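PDB 2QPX: predicted metal-dependent hydrolase of the TIM-barrel fold from Lactobacillus casei, which probably acts as a zinc-dependent hydrolase of the amidohydrolase superfamily, binding two zinc ions, although its natural substrate is unknown. Local coordinates for residues Arg33-Ser38 against Tyr45-Thr50; Ala188-Trp193 against Lys204-Tyr209; Leu288-Gly293 against Arg331-Ala336; Gln335-His340 against Ala354-Ile359. All coordinates share one frame; numbering follows the deposited sequence. Where two conformers were deposited one is given.

Overall arrangement
From the N terminus, contact 1 comes first: a nine-residue loop brings helix 47-50 back onto the end of helix 30-37. Contact 2 closes next, where the start of helix 204-221 packs back on helix 183-196 across a seven-residue connection; its centre is about 35 Å from that of contact 1. Contact 3 spans 37 residues and joins the short helix 289-292 to helix 323-342. Contact 4 opens on Gln-335 and Ala-336, where contact 3 ends, and ties the same helix to the C-terminal helix 349-367. None nests in or crosses another; contacts 1 to 3 follow in series. Leu-292 touches Val-37 and Ser-38 of contact 1, and Phe-333 packs on Ile-359 of contact 4.

Contact 1: residues Arg33-Ser38 against Tyr45-Thr50; sequences RLAQVS and YPLADT
Thr-50, whose methyl packs on Ala-35 and Ser-38, also borders the one aromatic ring here: its backbone N lies in plane at the edge of the Tyr-45 ring, while Pro-46 CD sits 3.6 Å above one face, offset toward the rim. The other flat group, the Gln-36 amide, is not what touches; that residue uses its aliphatic CG, 3.7 Å from Leu-47 CD1, the two side chains crossing at about a right angle. The same CD1 methyl rests on Ala-35 CB, the small alanine letting the leucine settle against the helix surface. Thr-50 CG2 lies anti to its own backbone N (OG1 at chi1 -66°), which sends the methyl rather than the hydroxyl across, to 3.2 Å from Ala-35 O and 3.5 Å from Ser-38 OG. That carbonyl oxygen is gripped twice at the helix end: Ser-38 OG donates to Ala-35 O at 2.6 Å, tilted 19° from the carbonyl plane, and Ser-38 N donates as well. Chi1 of 74° folds the hydroxyl back to reach it. One water then donates to both Ser-38 OG and Thr-50 O, bridging the segments. An alanine in place of Ser-38 has no hydroxyl, and Ala-35 O would probably keep just the backbone N-H as donor and the water be held less firmly. Beyond the pair, helix 54-66 covers Ala-35 and Ser-38 with Tyr-56 and Phe-59. The far flank of helix 47-50 faces a second subunit, where Asp-49 forms a salt bridge with Arg-312 of that subunit, so this short helix links helix 30-37 to the subunit interface.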
loop_
_atom_site.group_PDB
_atom_site.type_symbol
_atom_site.label_atom_id
_atom_site.label_comp_id
_atom_site.label_asym_id
_atom_site.label_seq_id
_atom_site.Cartn_x
_atom_site.Cartn_y
_atom_site.Cartn_z
ATOM N N ARG A 33 -2.684 -4.924 32.251
ATOM C CA ARG A 33 -1.424 -4.353 31.754
ATOM C C ARG A 33 -0.969 -5.017 30.460
ATOM O O ARG A 33 -0.411 -4.360 29.571
ATOM C CB ARG A 33 -0.296 -4.370 32.812
ATOM C CG ARG A 33 -0.540 -3.435 34.010
ATOM C CD ARG A 33 -0.500 -1.935 33.667
ATOM N NE ARG A 33 0.794 -1.439 33.153
ATOM C CZ ARG A 33 1.779 -0.929 33.886
ATOM N NH1 ARG A 33 1.682 -0.822 35.200
ATOM N NH2 ARG A 33 2.858 -0.477 33.293
ATOM N N LEU A 34 -1.156 -6.314 30.341
ATOM C CA LEU A 34 -0.885 -7.031 29.109
ATOM C C LEU A 34 -1.782 -6.497 27.976
ATOM O O LEU A 34 -1.324 -6.243 26.856
ATOM C CB LEU A 34 -1.109 -8.554 29.277
ATOM C CG LEU A 34 0.046 -9.341 29.857
ATOM C CD1 LEU A 34 -0.412 -10.751 30.377
ATOM C CD2 LEU A 34 1.235 -9.438 28.834
ATOM N N ALA A 35 -3.065 -6.339 28.261
ATOM C CA ALA A 35 -3.981 -5.761 27.273
ATOM C C ALA A 35 -3.553 -4.354 26.874
ATOM O O ALA A 35 -3.482 -4.028 25.692
ATOM C CB ALA A 35 -5.429 -5.794 27.795
ATOM N N GLN A 36 -3.211 -3.529 27.849
ATOM C CA GLN A 36 -2.894 -2.135 27.578
ATOM C C GLN A 36 -1.622 -2.033 26.712
ATOM O O GLN A 36 -1.585 -1.197 25.798
ATOM C CB GLN A 36 -2.783 -1.341 28.884
ATOM C CG GLN A 36 -4.141 -1.176 29.568
ATOM C CD GLN A 36 -4.070 -0.780 31.059
ATOM O OE1 GLN A 36 -3.013 -0.799 31.650
ATOM N NE2 GLN A 36 -5.221 -0.430 31.652
ATOM N N VAL A 37 -0.620 -2.908 26.925
ATOM C CA VAL A 37 0.601 -2.820 26.160
ATOM C C VAL A 37 0.494 -3.484 24.776
ATOM O O VAL A 37 1.338 -3.247 23.905
ATOM C CB VAL A 37 1.815 -3.354 26.974
ATOM C CG1 VAL A 37 1.899 -4.881 26.935
ATOM C CG2 VAL A 37 3.123 -2.700 26.446
ATOM N N SER A 38 -0.578 -4.249 24.551
ATOM C CA SER A 38 -0.780 -4.969 23.302
ATOM C C SER A 38 -1.230 -4.089 22.147
ATOM O O SER A 38 -1.419 -4.591 21.031
ATOM C CB SER A 38 -1.796 -6.100 23.491
ATOM O OG SER A 38 -3.117 -5.604 23.608
ATOM N N TYR A 45 -9.145 4.654 25.400
ATOM C CA TYR A 45 -9.711 3.745 24.388
ATOM C C TYR A 45 -10.308 2.525 25.101
ATOM O O TYR A 45 -9.705 2.025 26.050
ATOM C CB TYR A 45 -8.595 3.322 23.435
ATOM C CG TYR A 45 -8.987 2.413 22.295
ATOM C CD1 TYR A 45 -9.028 1.035 22.451
ATOM C CD2 TYR A 45 -9.249 2.924 21.025
ATOM C CE1 TYR A 45 -9.329 0.186 21.399
ATOM C CE2 TYR A 45 -9.544 2.107 19.965
ATOM C CZ TYR A 45 -9.614 0.715 20.146
ATOM O OH TYR A 45 -9.866 -0.161 19.110
ATOM N N PRO A 46 -11.493 2.037 24.676
ATOM C CA PRO A 46 -12.087 0.945 25.454
ATOM C C PRO A 46 -11.276 -0.331 25.500
ATOM O O PRO A 46 -10.896 -0.894 24.473
ATOM C CB PRO A 46 -13.453 0.720 24.794
ATOM C CG PRO A 46 -13.726 2.013 24.082
ATOM C CD PRO A 46 -12.392 2.449 23.583
ATOM N N LEU A 47 -10.990 -0.783 26.718
ATOM C CA LEU A 47 -10.142 -1.954 26.877
ATOM C C LEU A 47 -10.769 -3.192 26.255
ATOM O O LEU A 47 -10.068 -4.059 25.717
ATOM C CB LEU A 47 -9.794 -2.174 28.347
ATOM C CG LEU A 47 -8.570 -3.080 28.586
ATOM C CD1 LEU A 47 -7.307 -2.438 28.015
ATOM C CD2 LEU A 47 -8.464 -3.317 30.093
ATOM N N ALA A 48 -12.094 -3.273 26.293
ATOM C CA ALA A 48 -12.815 -4.389 25.693
ATOM C C ALA A 48 -12.530 -4.481 24.191
ATOM O O ALA A 48 -12.394 -5.573 23.645
ATOM C CB ALA A 48 -14.343 -4.282 25.953
ATOM N N ASP A 49 -12.405 -3.333 23.523
ATOM C CA ASP A 49 -12.060 -3.332 22.093
ATOM C C ASP A 49 -10.620 -3.810 21.861
ATOM O O ASP A 49 -10.349 -4.589 20.964
ATOM C CB ASP A 49 -12.263 -1.934 21.505
ATOM C CG ASP A 49 -13.719 -1.446 21.547
ATOM O OD1 ASP A 49 -14.647 -2.190 21.866
ATOM O OD2 ASP A 49 -13.932 -0.260 21.251
ATOM N N THR A 50 -9.674 -3.329 22.685
ATOM C CA THR A 50 -8.315 -3.805 22.616
ATOM C C THR A 50 -8.256 -5.323 22.775
ATOM O O THR A 50 -7.487 -5.994 22.097
ATOM C CB THR A 50 -7.458 -3.092 23.676
ATOM O OG1 THR A 50 -7.389 -1.702 23.317
ATOM C CG2 THR A 50 -6.031 -3.729 23.798
HETATM O O HOH W 1 -4.786 -6.261 21.496
#

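Contact 2: residues Ala188-Trp193 against Lys204-Tyr209; sequences AGFDTW and KPLIDY
Leu-206 reaches from helix 204-221 to Phe-190 and Trp-193 of helix 183-196, and one methyl, CD2, makes the apolar contacts. It lies 3.5 Å from Trp-193 CE3 and 3.7 Å from Trp-193 CZ3, meeting the indole obliquely on its benzo part, with the two side chains at about a right angle. The same methyl is 3.9 Å from Phe-190 CA and stands near the plane of the phenylalanine ring, at its edge. Leu-206 has CG anti to the backbone N (chi1 -175°), which carries the branch out into the angle between the two aromatics. A branched aliphatic suits this place, since a methyl can serve two aromatic neighbours at once. Trp-147 of helix 144-156 also meets the Phe-190 ring.

Close backbone approach is the second element. Gly-189 brings its CA to 4.8 Å from Leu-206 CB; a CB on Gly-189 would lie only 3.6 Å from Leu-206 CB, so the lack of a side chain lets the helices come near.

Polar interactions run within each helix or to other parts of the chain. Lys-204 NZ forms a salt bridge with Asp-208 OD2 at 2.8 Å, one turn further on, meeting the carboxylate on its syn side and 18° out of its plane. Lys-204 NZ also bonds to His-177 O, and Asp-208 OD2 accepts from Glu-179 N. The indole N-H of Trp-193 goes to Lys-199 O in the connection between the helices, helping to fix the ring's turn.

Between the two segments, then, the helix pair is held by shape and burial of hydrocarbon, with the charges kept to another flank of helix 204-221.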
loop_
_atom_site.group_PDB
_atom_site.type_symbol
_atom_site.label_atom_id
_atom_site.label_comp_id
_atom_site.label_asym_id
_atom_site.label_seq_id
_atom_site.Cartn_x
_atom_site.Cartn_y
_atom_site.Cartn_z
ATOM N N ALA A 188 14.597 30.353 17.204
ATOM C CA ALA A 188 13.227 30.864 17.398
ATOM C C ALA A 188 12.329 29.708 17.906
ATOM O O ALA A 188 11.474 29.909 18.771
ATOM C CB ALA A 188 12.682 31.458 16.133
ATOM N N GLY A 189 12.508 28.514 17.357
ATOM C CA GLY A 189 11.784 27.319 17.813
ATOM C C GLY A 189 12.078 26.994 19.263
ATOM O O GLY A 189 11.148 26.693 20.060
ATOM N N PHE A 190 13.356 27.083 19.632
ATOM C CA PHE A 190 13.782 26.884 20.999
ATOM C C PHE A 190 13.105 27.899 21.936
ATOM O O PHE A 190 12.568 27.547 22.985
ATOM C CB PHE A 190 15.289 26.979 21.169
ATOM C CG PHE A 190 15.739 26.837 22.607
ATOM C CD1 PHE A 190 15.961 25.582 23.141
ATOM C CD2 PHE A 190 15.829 27.935 23.465
ATOM C CE1 PHE A 190 16.333 25.429 24.478
ATOM C CE2 PHE A 190 16.195 27.777 24.795
ATOM C CZ PHE A 190 16.420 26.521 25.313
ATOM N N ASP A 191 13.121 29.170 21.538
ATOM C CA ASP A 191 12.523 30.203 22.389
ATOM C C ASP A 191 11.036 29.949 22.565
ATOM O O ASP A 191 10.530 30.094 23.669
ATOM C CB ASP A 191 12.733 31.610 21.782
ATOM C CG ASP A 191 14.171 32.040 21.779
ATOM O OD1 ASP A 191 14.982 31.472 22.542
ATOM O OD2 ASP A 191 14.502 33.010 21.026
ATOM N N THR A 192 10.322 29.643 21.487
ATOM C CA THR A 192 8.871 29.368 21.539
ATOM C C THR A 192 8.599 28.186 22.489
ATOM O O THR A 192 7.668 28.229 23.336
ATOM C CB THR A 192 8.295 29.160 20.177
ATOM O OG1 THR A 192 8.408 30.389 19.468
ATOM C CG2 THR A 192 6.831 28.711 20.213
ATOM N N TRP A 193 9.430 27.153 22.363
ATOM C CA TRP A 193 9.350 25.977 23.239
ATOM C C TRP A 193 9.552 26.330 24.694
ATOM O O TRP A 193 8.685 26.011 25.549
ATOM C CB TRP A 193 10.373 24.949 22.745
ATOM C CG TRP A 193 10.504 23.684 23.512
ATOM C CD1 TRP A 193 9.537 23.047 24.249
ATOM C CD2 TRP A 193 11.677 22.874 23.601
ATOM N NE1 TRP A 193 10.045 21.886 24.779
ATOM C CE2 TRP A 193 11.353 21.748 24.399
ATOM C CE3 TRP A 193 12.977 22.988 23.090
ATOM C CZ2 TRP A 193 12.269 20.729 24.673
ATOM C CZ3 TRP A 193 13.902 21.976 23.378
ATOM C CH2 TRP A 193 13.545 20.859 24.175
ATOM N N LYS A 204 9.116 21.499 14.855
ATOM C CA LYS A 204 9.698 20.957 13.642
ATOM C C LYS A 204 11.013 21.666 13.257
ATOM O O LYS A 204 12.012 20.992 12.959
ATOM C CB LYS A 204 8.696 20.908 12.488
ATOM C CG LYS A 204 9.302 20.285 11.240
ATOM C CD LYS A 204 8.257 19.928 10.247
ATOM C CE LYS A 204 8.817 19.646 8.852
ATOM N NZ LYS A 204 9.796 18.538 8.769
ATOM N N PRO A 205 11.053 23.013 13.264
ATOM C CA PRO A 205 12.332 23.649 12.970
ATOM C C PRO A 205 13.465 23.199 13.886
ATOM O O PRO A 205 14.575 22.904 13.418
ATOM C CB PRO A 205 12.026 25.149 13.162
ATOM C CG PRO A 205 10.567 25.280 13.036
ATOM C CD PRO A 205 9.971 23.996 13.474
ATOM N N LEU A 206 13.198 23.088 15.178
ATOM C CA LEU A 206 14.264 22.684 16.093
ATOM C C LEU A 206 14.631 21.193 15.978
ATOM O O LEU A 206 15.812 20.865 15.991
ATOM C CB LEU A 206 13.922 23.076 17.527
ATOM C CG LEU A 206 15.011 22.826 18.560
ATOM C CD1 LEU A 206 16.338 23.542 18.194
ATOM C CD2 LEU A 206 14.509 23.209 19.987
ATOM N N ILE A 207 13.641 20.327 15.842
ATOM C CA ILE A 207 13.932 18.892 15.651
ATOM C C ILE A 207 14.729 18.666 14.364
ATOM O O ILE A 207 15.730 17.936 14.363
ATOM C CB ILE A 207 12.627 18.043 15.652
ATOM C CG1 ILE A 207 12.083 17.961 17.101
ATOM C CG2 ILE A 207 12.883 16.629 15.137
ATOM C CD1 ILE A 207 10.663 17.339 17.245
ATOM N N ASP A 208 14.323 19.293 13.265
ATOM C CA ASP A 208 15.013 19.071 11.993
ATOM C C ASP A 208 16.431 19.657 12.079
ATOM O O ASP A 208 17.398 18.994 11.630
ATOM C CB ASP A 208 14.243 19.672 10.807
ATOM C CG ASP A 208 13.035 18.856 10.375
ATOM O OD1 ASP A 208 12.695 17.866 11.053
ATOM O OD2 ASP A 208 12.423 19.226 9.313
ATOM N N TYR A 209 16.598 20.857 12.663
ATOM C CA TYR A 209 17.956 21.397 12.888
ATOM C C TYR A 209 18.813 20.375 13.671
ATOM O O TYR A 209 19.981 20.071 13.314
ATOM C CB TYR A 209 17.885 22.733 13.665
ATOM C CG TYR A 209 19.214 23.348 13.939
ATOM C CD1 TYR A 209 19.961 23.007 15.049
ATOM C CD2 TYR A 209 19.742 24.302 13.055
ATOM C CE1 TYR A 209 21.198 23.615 15.286
ATOM C CE2 TYR A 209 20.953 24.875 13.256
ATOM C CZ TYR A 209 21.692 24.539 14.358
ATOM O OH TYR A 209 22.922 25.105 14.557
#

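Contact 3: residues Leu288-Gly293 against Arg331-Ala336; sequences LLDNLG and RQFKQA
Asp-290 meets Gln-332 chiefly through its backbone: Asp-290 O lies 3.3 Å from Gln-332 CB and 3.5 Å from Gln-332 CG. In one of its two conformers Asp-290 OD2 also approaches Phe-333, 3.9 Å from its CD1, with carboxylate and ring planes 83° apart and the oxygen coming in obliquely, so this contact is tentative.

The next shell holds these groups in place. Gln-332 bends at chi2 (-52°), which turns its amide away from Asp-290, and NE2 donates to Pro-294 O; its aliphatic half is what packs here. Phe-333 meets the ring of Phe-315 and is probably steadied by it. Asn-291, beside the contact, gives ND2 to Ser-317 O, just before the zinc ligand Asp-318, and to Met-325 O of helix 323-342, tying the short helix to both. The Asp-290 side chain is about 6 Å from that of Asp-318 and about 10 Å from a zinc ion, so it belongs to the surroundings of the metal site.

Asp-290 O has no polar partner in the model. Four residues on, Pro-294 has no N-H for the usual helical bond, and the oxygen is left against methylenes, which is probably somewhat unfavourable.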
loop_
_atom_site.group_PDB
_atom_site.type_symbol
_atom_site.label_atom_id
_atom_site.label_comp_id
_atom_site.label_asym_id
_atom_site.label_seq_id
_atom_site.Cartn_x
_atom_site.Cartn_y
_atom_site.Cartn_z
ATOM N N LEU A 288 7.069 -4.103 16.219
ATOM C CA LEU A 288 5.752 -3.531 16.555
ATOM C C LEU A 288 4.596 -4.086 15.718
ATOM O O LEU A 288 3.569 -4.494 16.269
ATOM C CB LEU A 288 5.796 -1.981 16.557
ATOM C CG LEU A 288 4.702 -1.344 17.445
ATOM C CD1 LEU A 288 4.844 -1.741 18.960
ATOM C CD2 LEU A 288 4.679 0.202 17.270
ATOM N N LEU A 289 4.743 -4.101 14.402
ATOM C CA LEU A 289 3.884 -4.913 13.568
ATOM C C LEU A 289 4.014 -6.409 13.946
ATOM O O LEU A 289 2.985 -7.078 14.107
ATOM C CB LEU A 289 4.185 -4.675 12.079
ATOM C CG LEU A 289 3.321 -5.451 11.051
ATOM C CD1 LEU A 289 3.705 -6.938 10.914
ATOM C CD2 LEU A 289 1.803 -5.334 11.273
ATOM N N ASP A 290 5.259 -6.886 14.167
ATOM C CA ASP A 290 5.459 -8.289 14.215
ATOM C C ASP A 290 4.731 -8.923 15.408
ATOM O O ASP A 290 4.231 -10.037 15.275
ATOM C CB ASP A 290 6.956 -8.701 14.055
ATOM C CG ASP A 290 7.949 -8.082 15.048
ATOM O OD1 ASP A 290 7.548 -7.393 16.029
ATOM O OD2 ASP A 290 9.212 -8.354 14.797
ATOM N N ASN A 291 4.652 -8.186 16.538
ATOM C CA ASN A 291 3.934 -8.617 17.771
ATOM C C ASN A 291 2.520 -8.051 17.895
ATOM O O ASN A 291 1.612 -8.760 18.314
ATOM C CB ASN A 291 4.702 -8.351 19.072
ATOM C CG ASN A 291 5.482 -7.032 19.099
ATOM O OD1 ASN A 291 5.244 -6.134 18.294
ATOM N ND2 ASN A 291 6.438 -6.908 20.055
ATOM N N LEU A 292 2.316 -6.789 17.561
ATOM C CA LEU A 292 0.972 -6.186 17.787
ATOM C C LEU A 292 0.032 -6.375 16.619
ATOM O O LEU A 292 -1.187 -6.128 16.726
ATOM C CB LEU A 292 1.073 -4.707 18.205
ATOM C CG LEU A 292 1.954 -4.390 19.436
ATOM C CD1 LEU A 292 1.609 -3.001 19.980
ATOM C CD2 LEU A 292 1.804 -5.451 20.515
ATOM N N GLY A 293 0.574 -6.857 15.512
ATOM C CA GLY A 293 -0.234 -7.237 14.319
ATOM C C GLY A 293 0.168 -8.629 13.900
ATOM O O GLY A 293 0.599 -8.878 12.729
ATOM N N ARG A 331 8.318 -15.203 18.113
ATOM C CA ARG A 331 7.596 -16.329 17.529
ATOM C C ARG A 331 7.073 -15.983 16.143
ATOM O O ARG A 331 7.254 -16.773 15.199
ATOM C CB ARG A 331 6.446 -16.797 18.409
ATOM C CG ARG A 331 5.769 -18.014 17.781
ATOM C CD ARG A 331 4.912 -18.748 18.771
ATOM N NE ARG A 331 5.728 -19.499 19.714
ATOM C CZ ARG A 331 5.271 -20.025 20.848
ATOM N NH1 ARG A 331 4.000 -19.884 21.191
ATOM N NH2 ARG A 331 6.095 -20.691 21.633
ATOM N N GLN A 332 6.462 -14.809 16.006
ATOM C CA GLN A 332 5.869 -14.464 14.711
ATOM C C GLN A 332 6.947 -14.193 13.669
ATOM O O GLN A 332 6.790 -14.529 12.488
ATOM C CB GLN A 332 4.926 -13.261 14.812
ATOM C CG GLN A 332 3.752 -13.489 15.757
ATOM C CD GLN A 332 2.972 -14.755 15.497
ATOM O OE1 GLN A 332 3.238 -15.771 16.128
ATOM N NE2 GLN A 332 2.065 -14.732 14.498
ATOM N N PHE A 333 8.034 -13.554 14.066
ATOM C CA PHE A 333 9.131 -13.288 13.151
ATOM C C PHE A 333 9.829 -14.589 12.709
ATOM O O PHE A 333 10.093 -14.789 11.527
ATOM C CB PHE A 333 10.112 -12.309 13.781
ATOM C CG PHE A 333 11.097 -11.705 12.805
ATOM C CD1 PHE A 333 10.734 -10.614 12.011
ATOM C CD2 PHE A 333 12.357 -12.207 12.674
ATOM C CE1 PHE A 333 11.617 -10.046 11.138
ATOM C CE2 PHE A 333 13.272 -11.634 11.785
ATOM C CZ PHE A 333 12.913 -10.557 11.037
ATOM N N LYS A 334 10.112 -15.477 13.655
ATOM C CA LYS A 334 10.750 -16.741 13.308
ATOM C C LYS A 334 9.840 -17.564 12.387
ATOM O O LYS A 334 10.316 -18.157 11.401
ATOM C CB LYS A 334 11.170 -17.509 14.551
ATOM C CG LYS A 334 12.458 -16.979 15.153
ATOM C CD LYS A 334 12.996 -17.865 16.277
ATOM C CE LYS A 334 14.456 -17.530 16.540
ATOM N NZ LYS A 334 15.184 -18.530 17.422
ATOM N N GLN A 335 8.525 -17.574 12.639
ATOM C CA GLN A 335 7.574 -18.233 11.726
ATOM C C GLN A 335 7.623 -17.622 10.325
ATOM O O GLN A 335 7.591 -18.346 9.296
ATOM C CB GLN A 335 6.160 -18.176 12.292
ATOM C CG GLN A 335 5.124 -18.789 11.389
ATOM C CD GLN A 335 3.735 -18.740 11.986
ATOM O OE1 GLN A 335 3.134 -19.786 12.349
ATOM N NE2 GLN A 335 3.212 -17.546 12.099
ATOM N N ALA A 336 7.709 -16.291 10.257
ATOM C CA ALA A 336 7.794 -15.608 8.959
ATOM C C ALA A 336 9.033 -16.039 8.199
ATOM O O ALA A 336 8.994 -16.189 6.965
ATOM C CB ALA A 336 7.758 -14.088 9.147
#

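Contact 4: residues Gln335-His340 against Ala354-Ile359; sequences QALVAH and AWINAI
Leu-337 points from helix 323-342 at Ile-356 and Ile-359, and these three side chains carry the apolar interaction. Its two methyls divide the work: Leu-337 CD1 is 4.3 Å from Ile-356 CG2, while Leu-337 CD2 is 4.2 Å from Ile-359 CD1. With CG beside the backbone N (chi1 -65°) and CD1 anti to CA (chi2 173°), the two methyls are set apart, each facing a different isoleucine. On the other side the isoleucines stand three residues apart, on the same flank of their helix. Leucine suits a place that must reach two partners, and isoleucine can offer either its beta branch, as Ile-356 does, or its chain end, as Ile-359 does. The CA atoms of Leu-337 and Ile-356 are 7.2 Å apart, a close approach of two helices.

Aromatic rings line the contact. Phe-301 packs on both Leu-337 and Ile-359, and Phe-341 on both isoleucines.

Hydrogen bonds serve other surfaces: His-340, on the same helix as Leu-337, is fixed by Asn-302 at ND1 and Tyr-310 at NE2.

Phe-8 and Val-9 of helix 6-11 also cover Ile-356, so the N-terminal helix and the C-terminal helix 349-367 come together here. The arrangement is hydrophobic helix-helix packing outside the strands, as expected in the helical layer of a TIM barrel, well away from the zinc site.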
loop_
_atom_site.group_PDB
_atom_site.type_symbol
_atom_site.label_atom_id
_atom_site.label_comp_id
_atom_site.label_asym_id
_atom_site.label_seq_id
_atom_site.Cartn_x
_atom_site.Cartn_y
_atom_site.Cartn_z
ATOM N N GLN A 335 8.525 -17.574 12.639
ATOM C CA GLN A 335 7.574 -18.233 11.726
ATOM C C GLN A 335 7.623 -17.622 10.325
ATOM O O GLN A 335 7.591 -18.346 9.296
ATOM C CB GLN A 335 6.160 -18.176 12.292
ATOM C CG GLN A 335 5.124 -18.789 11.389
ATOM C CD GLN A 335 3.735 -18.740 11.986
ATOM O OE1 GLN A 335 3.134 -19.786 12.349
ATOM N NE2 GLN A 335 3.212 -17.546 12.099
ATOM N N ALA A 336 7.709 -16.291 10.257
ATOM C CA ALA A 336 7.794 -15.608 8.959
ATOM C C ALA A 336 9.033 -16.039 8.199
ATOM O O ALA A 336 8.994 -16.189 6.965
ATOM C CB ALA A 336 7.758 -14.088 9.147
ATOM N N LEU A 337 10.153 -16.161 8.897
ATOM C CA LEU A 337 11.391 -16.545 8.250
ATOM C C LEU A 337 11.285 -17.950 7.655
ATOM O O LEU A 337 11.705 -18.175 6.514
ATOM C CB LEU A 337 12.540 -16.501 9.216
ATOM C CG LEU A 337 12.944 -15.147 9.796
ATOM C CD1 LEU A 337 14.019 -15.364 10.887
ATOM C CD2 LEU A 337 13.436 -14.206 8.715
ATOM N N VAL A 338 10.737 -18.893 8.425
ATOM C CA VAL A 338 10.570 -20.260 7.876
ATOM C C VAL A 338 9.683 -20.276 6.647
ATOM O O VAL A 338 10.019 -20.912 5.651
ATOM C CB VAL A 338 9.987 -21.212 8.943
ATOM C CG1 VAL A 338 9.666 -22.618 8.375
ATOM C CG2 VAL A 338 10.932 -21.324 10.133
ATOM N N ALA A 339 8.551 -19.569 6.700
ATOM C CA ALA A 339 7.587 -19.559 5.616
ATOM C C ALA A 339 8.198 -18.910 4.382
ATOM O O ALA A 339 7.957 -19.341 3.280
ATOM C CB ALA A 339 6.306 -18.825 6.025
ATOM N N HIS A 340 9.025 -17.892 4.578
ATOM C CA HIS A 340 9.624 -17.184 3.459
ATOM C C HIS A 340 10.728 -18.003 2.804
ATOM O O HIS A 340 10.789 -18.145 1.570
ATOM C CB HIS A 340 10.222 -15.856 3.927
ATOM C CG HIS A 340 10.803 -15.040 2.807
ATOM N ND1 HIS A 340 10.020 -14.293 1.946
ATOM C CD2 HIS A 340 12.079 -14.910 2.369
ATOM C CE1 HIS A 340 10.807 -13.695 1.066
ATOM N NE2 HIS A 340 12.060 -14.045 1.299
ATOM N N ALA A 354 22.551 -18.386 5.862
ATOM C CA ALA A 354 23.395 -17.171 5.968
ATOM C C ALA A 354 22.517 -15.920 6.105
ATOM O O ALA A 354 22.758 -15.085 6.966
ATOM C CB ALA A 354 24.317 -17.029 4.753
ATOM N N TRP A 355 21.457 -15.852 5.306
ATOM C CA TRP A 355 20.545 -14.712 5.360
ATOM C C TRP A 355 19.736 -14.680 6.652
ATOM O O TRP A 355 19.573 -13.604 7.285
ATOM C CB TRP A 355 19.665 -14.711 4.125
ATOM C CG TRP A 355 20.358 -14.214 2.869
ATOM C CD1 TRP A 355 21.437 -13.392 2.804
ATOM C CD2 TRP A 355 19.930 -14.429 1.533
ATOM N NE1 TRP A 355 21.716 -13.077 1.488
ATOM C CE2 TRP A 355 20.791 -13.679 0.689
ATOM C CE3 TRP A 355 18.882 -15.147 0.959
ATOM C CZ2 TRP A 355 20.671 -13.683 -0.688
ATOM C CZ3 TRP A 355 18.768 -15.145 -0.438
ATOM C CH2 TRP A 355 19.638 -14.391 -1.225
ATOM N N ILE A 356 19.260 -15.850 7.094
ATOM C CA ILE A 356 18.538 -15.935 8.376
ATOM C C ILE A 356 19.445 -15.469 9.545
ATOM O O ILE A 356 19.017 -14.683 10.411
ATOM C CB ILE A 356 17.957 -17.385 8.568
ATOM C CG1 ILE A 356 16.785 -17.608 7.623
ATOM C CG2 ILE A 356 17.608 -17.631 10.072
ATOM C CD1 ILE A 356 16.400 -19.105 7.394
ATOM N N ASN A 357 20.693 -15.929 9.567
ATOM C CA ASN A 357 21.627 -15.501 10.569
ATOM C C ASN A 357 21.842 -13.954 10.543
ATOM O O ASN A 357 21.898 -13.316 11.587
ATOM C CB ASN A 357 22.968 -16.222 10.431
ATOM C CG ASN A 357 22.984 -17.589 11.073
ATOM O OD1 ASN A 357 22.413 -17.791 12.137
ATOM N ND2 ASN A 357 23.716 -18.527 10.445
ATOM N N ALA A 358 21.993 -13.398 9.342
ATOM C CA ALA A 358 22.177 -11.961 9.143
ATOM C C ALA A 358 21.032 -11.209 9.812
ATOM O O ALA A 358 21.227 -10.293 10.617
ATOM C CB ALA A 358 22.249 -11.669 7.627
ATOM N N ILE A 359 19.819 -11.621 9.467
ATOM C CA ILE A 359 18.623 -10.908 9.899
ATOM C C ILE A 359 18.414 -10.988 11.427
ATOM O O ILE A 359 18.096 -9.987 12.079
ATOM C CB ILE A 359 17.401 -11.446 9.169
ATOM C CG1 ILE A 359 17.522 -11.227 7.641
ATOM C CG2 ILE A 359 16.104 -10.827 9.691
ATOM C CD1 ILE A 359 16.495 -12.009 6.769
#